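Local coordinates for protein phosphatase (Thermotoga maritima, PDB 1NF2) that is probably a magnesium-dependent phosphatase of the haloacid dehalogenase (HAD) superfamily, at residues 1-12 against 254-265. Numbering follows the deposited sequence.
Sequences MYRVFVFDLDGT and VSYVLERISTDC. With MG (magnesium ion), chain F.
Tyr-2 and Thr-263 form a single isolated beta bridge that pairs the two ends of the chain. The N-H of Tyr-2 gives a short, fairly straight hydrogen bond to the carbonyl O of Ser-262 (2.9 Å, 155° at the hydrogen), and the amide N of Asp-264 returns a weak one to Tyr-2 O at 3.4 Å. Beside the bridge, Arg-3 and the poorly ordered Asp-264 make a salt bridge of charge alone: OD1 of Asp-264 lies over one face of the guanidinium, 3.0 Å from NH2 of Arg-3, with no N-H aimed at it.

Beyond the bridge, along strand 4-8, the contact turns apolar. Ile-261 holds CG1 anti to its backbone N (chi1 157°) and stays extended, which carries CD1 between two rings: 3.4 Å from CD2 of Tyr-2, and in the plane of the Phe-5 ring at its edge, 3.5 Å from CE1. The same ring has Thr-263 OG1 at its edge. Farther along, Leu-258 reaches both Phe-5 and Phe-7, and CG1 of Val-254 packs 3.5 Å from CE1 of Phe-7. Near the C-terminal end of strand 4-8, toward the magnesium site, a water links Thr-12 O to Val-254 N. In that site Asp-8 OD1 binds the ion, with Asp-10 and Asp-214 as its other residues.

Helix 254-258 runs nearly antiparallel to central strand 4-8; helix 22-31 packs on Phe-5, Phe-7 and Leu-258, strand 209-213 touches Tyr-2 and Ile-261, and a disulfide joins Cys-265 to Cys-35, just before strand 36-40.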
# COMPACT_ATOMS: atom_id res chain seq x y z
N MET A 1 -5.83 -9.87 25.72
CA MET A 1 -5.90 -10.68 24.47
C MET A 1 -6.09 -9.82 23.22
O MET A 1 -6.62 -8.71 23.28
CB MET A 1 -7.04 -11.71 24.58
CG MET A 1 -6.76 -12.79 25.62
SD MET A 1 -8.17 -13.88 25.90
CE MET A 1 -7.93 -15.04 24.65
N TYR A 2 -5.64 -10.36 22.09
CA TYR A 2 -5.71 -9.67 20.81
C TYR A 2 -6.78 -10.27 19.92
O TYR A 2 -6.92 -11.49 19.86
CB TYR A 2 -4.34 -9.74 20.14
CG TYR A 2 -3.32 -8.94 20.89
CD1 TYR A 2 -3.21 -7.56 20.67
CD2 TYR A 2 -2.54 -9.51 21.89
CE1 TYR A 2 -2.35 -6.78 21.43
CE2 TYR A 2 -1.67 -8.74 22.66
CZ TYR A 2 -1.59 -7.37 22.42
OH TYR A 2 -0.77 -6.57 23.19
N ARG A 3 -7.52 -9.41 19.22
CA ARG A 3 -8.59 -9.88 18.34
C ARG A 3 -8.51 -9.30 16.92
O ARG A 3 -9.32 -9.65 16.07
CB ARG A 3 -9.95 -9.52 18.93
CG ARG A 3 -10.19 -10.06 20.33
CD ARG A 3 -11.57 -9.68 20.84
NE ARG A 3 -11.86 -10.27 22.14
CZ ARG A 3 -11.19 -10.00 23.26
NH1 ARG A 3 -10.19 -9.14 23.24
NH2 ARG A 3 -11.54 -10.59 24.40
N VAL A 4 -7.53 -8.43 16.68
CA VAL A 4 -7.36 -7.80 15.37
C VAL A 4 -5.90 -7.95 14.96
O VAL A 4 -5.00 -7.56 15.69
CB VAL A 4 -7.76 -6.30 15.43
CG1 VAL A 4 -7.57 -5.64 14.06
CG2 VAL A 4 -9.21 -6.19 15.89
N PHE A 5 -5.69 -8.51 13.78
CA PHE A 5 -4.36 -8.79 13.28
C PHE A 5 -4.07 -8.09 11.94
O PHE A 5 -4.65 -8.44 10.91
CB PHE A 5 -4.21 -10.31 13.16
CG PHE A 5 -4.50 -11.04 14.45
CD1 PHE A 5 -3.51 -11.15 15.44
CD2 PHE A 5 -5.77 -11.54 14.72
CE1 PHE A 5 -3.79 -11.74 16.67
CE2 PHE A 5 -6.06 -12.14 15.95
CZ PHE A 5 -5.07 -12.24 16.93
N VAL A 6 -3.19 -7.10 11.97
CA VAL A 6 -2.85 -6.34 10.77
C VAL A 6 -1.51 -6.77 10.17
O VAL A 6 -0.50 -6.81 10.86
CB VAL A 6 -2.82 -4.83 11.08
CG1 VAL A 6 -2.59 -4.03 9.80
CG2 VAL A 6 -4.15 -4.42 11.74
N PHE A 7 -1.51 -7.08 8.88
CA PHE A 7 -0.30 -7.55 8.21
C PHE A 7 0.07 -6.77 6.95
O PHE A 7 -0.76 -6.59 6.06
CB PHE A 7 -0.46 -9.01 7.77
CG PHE A 7 -0.89 -9.95 8.86
CD1 PHE A 7 0.03 -10.48 9.75
CD2 PHE A 7 -2.23 -10.34 8.96
CE1 PHE A 7 -0.36 -11.40 10.74
CE2 PHE A 7 -2.63 -11.25 9.95
CZ PHE A 7 -1.70 -11.78 10.84
N ASP A 8 1.31 -6.31 6.86
CA ASP A 8 1.75 -5.65 5.64
C ASP A 8 2.01 -6.87 4.76
O ASP A 8 2.19 -7.98 5.28
CB ASP A 8 3.06 -4.88 5.86
CG ASP A 8 3.51 -4.09 4.63
OD1 ASP A 8 4.53 -3.37 4.72
OD2 ASP A 8 2.85 -4.18 3.57
N LEU A 9 2.00 -6.70 3.44
CA LEU A 9 2.24 -7.81 2.52
C LEU A 9 3.73 -7.95 2.21
O LEU A 9 4.41 -8.80 2.78
CB LEU A 9 1.44 -7.63 1.23
CG LEU A 9 0.20 -8.50 1.04
CD1 LEU A 9 -0.58 -8.62 2.33
CD2 LEU A 9 -0.68 -7.92 -0.05
N ASP A 10 4.23 -7.11 1.30
CA ASP A 10 5.64 -7.14 0.92
C ASP A 10 6.56 -7.05 2.14
O ASP A 10 6.27 -6.32 3.09
CB ASP A 10 5.95 -5.98 -0.05
CG ASP A 10 5.32 -6.19 -1.43
OD1 ASP A 10 5.93 -6.90 -2.26
OD2 ASP A 10 4.21 -5.67 -1.66
N GLY A 11 7.65 -7.82 2.10
CA GLY A 11 8.61 -7.84 3.18
C GLY A 11 8.09 -8.31 4.53
O GLY A 11 8.82 -8.30 5.52
N THR A 12 6.83 -8.75 4.56
CA THR A 12 6.18 -9.18 5.80
C THR A 12 5.49 -10.54 5.69
O THR A 12 6.08 -11.57 6.03
CB THR A 12 5.17 -8.09 6.22
OG1 THR A 12 5.87 -6.83 6.31
CG2 THR A 12 4.53 -8.41 7.57
N VAL A 254 6.10 -14.31 10.55
CA VAL A 254 4.77 -14.00 11.07
C VAL A 254 4.26 -15.11 11.98
O VAL A 254 3.85 -14.85 13.12
CB VAL A 254 3.76 -13.81 9.92
CG1 VAL A 254 2.37 -13.58 10.48
CG2 VAL A 254 4.19 -12.63 9.06
N SER A 255 4.29 -16.35 11.49
CA SER A 255 3.84 -17.50 12.27
C SER A 255 4.61 -17.64 13.58
O SER A 255 4.03 -17.90 14.62
CB SER A 255 4.01 -18.81 11.48
OG SER A 255 3.05 -18.94 10.45
N TYR A 256 5.92 -17.46 13.50
CA TYR A 256 6.78 -17.61 14.66
C TYR A 256 6.30 -16.83 15.89
O TYR A 256 6.40 -17.32 17.02
CB TYR A 256 8.20 -17.20 14.29
CG TYR A 256 9.25 -17.63 15.30
CD1 TYR A 256 9.60 -16.81 16.37
CD2 TYR A 256 9.89 -18.87 15.18
CE1 TYR A 256 10.56 -17.20 17.30
CE2 TYR A 256 10.86 -19.27 16.10
CZ TYR A 256 11.19 -18.43 17.16
OH TYR A 256 12.14 -18.83 18.08
N VAL A 257 5.77 -15.63 15.68
CA VAL A 257 5.28 -14.82 16.79
C VAL A 257 3.77 -14.98 16.93
O VAL A 257 3.23 -15.01 18.04
CB VAL A 257 5.61 -13.31 16.59
CG1 VAL A 257 4.75 -12.44 17.52
CG2 VAL A 257 7.07 -13.06 16.87
N LEU A 258 3.09 -15.09 15.79
CA LEU A 258 1.65 -15.23 15.77
C LEU A 258 1.17 -16.40 16.63
O LEU A 258 0.15 -16.30 17.32
CB LEU A 258 1.18 -15.40 14.33
CG LEU A 258 -0.31 -15.32 14.04
CD1 LEU A 258 -0.91 -14.04 14.62
CD2 LEU A 258 -0.50 -15.38 12.53
N GLU A 259 1.90 -17.50 16.59
CA GLU A 259 1.51 -18.68 17.37
C GLU A 259 1.66 -18.51 18.87
O GLU A 259 1.07 -19.27 19.64
CB GLU A 259 2.32 -19.90 16.93
CG GLU A 259 2.29 -20.16 15.44
CD GLU A 259 2.99 -21.43 15.05
OE1 GLU A 259 4.09 -21.69 15.60
OE2 GLU A 259 2.46 -22.17 14.20
N ARG A 260 2.43 -17.52 19.31
CA ARG A 260 2.64 -17.31 20.75
C ARG A 260 1.82 -16.18 21.38
O ARG A 260 1.76 -16.07 22.61
CB ARG A 260 4.13 -17.06 21.03
CG ARG A 260 5.12 -18.07 20.42
CD ARG A 260 4.67 -19.54 20.57
NE ARG A 260 4.38 -19.94 21.95
CZ ARG A 260 3.99 -21.17 22.30
NH1 ARG A 260 3.86 -22.11 21.37
NH2 ARG A 260 3.73 -21.46 23.57
N ILE A 261 1.18 -15.36 20.56
CA ILE A 261 0.40 -14.23 21.08
C ILE A 261 -0.92 -14.61 21.73
O ILE A 261 -1.64 -15.48 21.23
CB ILE A 261 0.16 -13.17 19.96
CG1 ILE A 261 -1.07 -12.33 20.29
CG2 ILE A 261 0.01 -13.84 18.62
CD1 ILE A 261 -1.38 -11.32 19.24
N SER A 262 -1.24 -13.97 22.86
CA SER A 262 -2.49 -14.22 23.59
C SER A 262 -3.64 -13.76 22.73
O SER A 262 -3.83 -12.56 22.51
CB SER A 262 -2.53 -13.46 24.91
OG SER A 262 -1.49 -13.87 25.76
N THR A 263 -4.44 -14.71 22.27
CA THR A 263 -5.53 -14.37 21.40
C THR A 263 -6.84 -15.08 21.69
O THR A 263 -6.86 -16.22 22.17
CB THR A 263 -5.16 -14.68 19.95
OG1 THR A 263 -6.33 -14.63 19.14
CG2 THR A 263 -4.55 -16.06 19.85
N ASP A 264 -7.93 -14.39 21.39
CA ASP A 264 -9.25 -14.97 21.54
C ASP A 264 -9.30 -15.94 20.37
O ASP A 264 -8.25 -16.45 19.96
CB ASP A 264 -10.33 -13.89 21.39
CG ASP A 264 -11.02 -13.56 22.70
OD1 ASP A 264 -10.32 -13.22 23.68
OD2 ASP A 264 -12.26 -13.65 22.76
N CYS A 265 -10.48 -16.17 19.80
CA CYS A 265 -10.62 -17.11 18.69
C CYS A 265 -9.83 -18.39 18.98
O CYS A 265 -9.10 -18.46 19.97
CB CYS A 265 -10.17 -16.48 17.37
SG CYS A 265 -8.94 -15.13 17.44
MG MG F . 6.43 -3.70 3.13
O HOH W 1 6.23 -14.18 7.43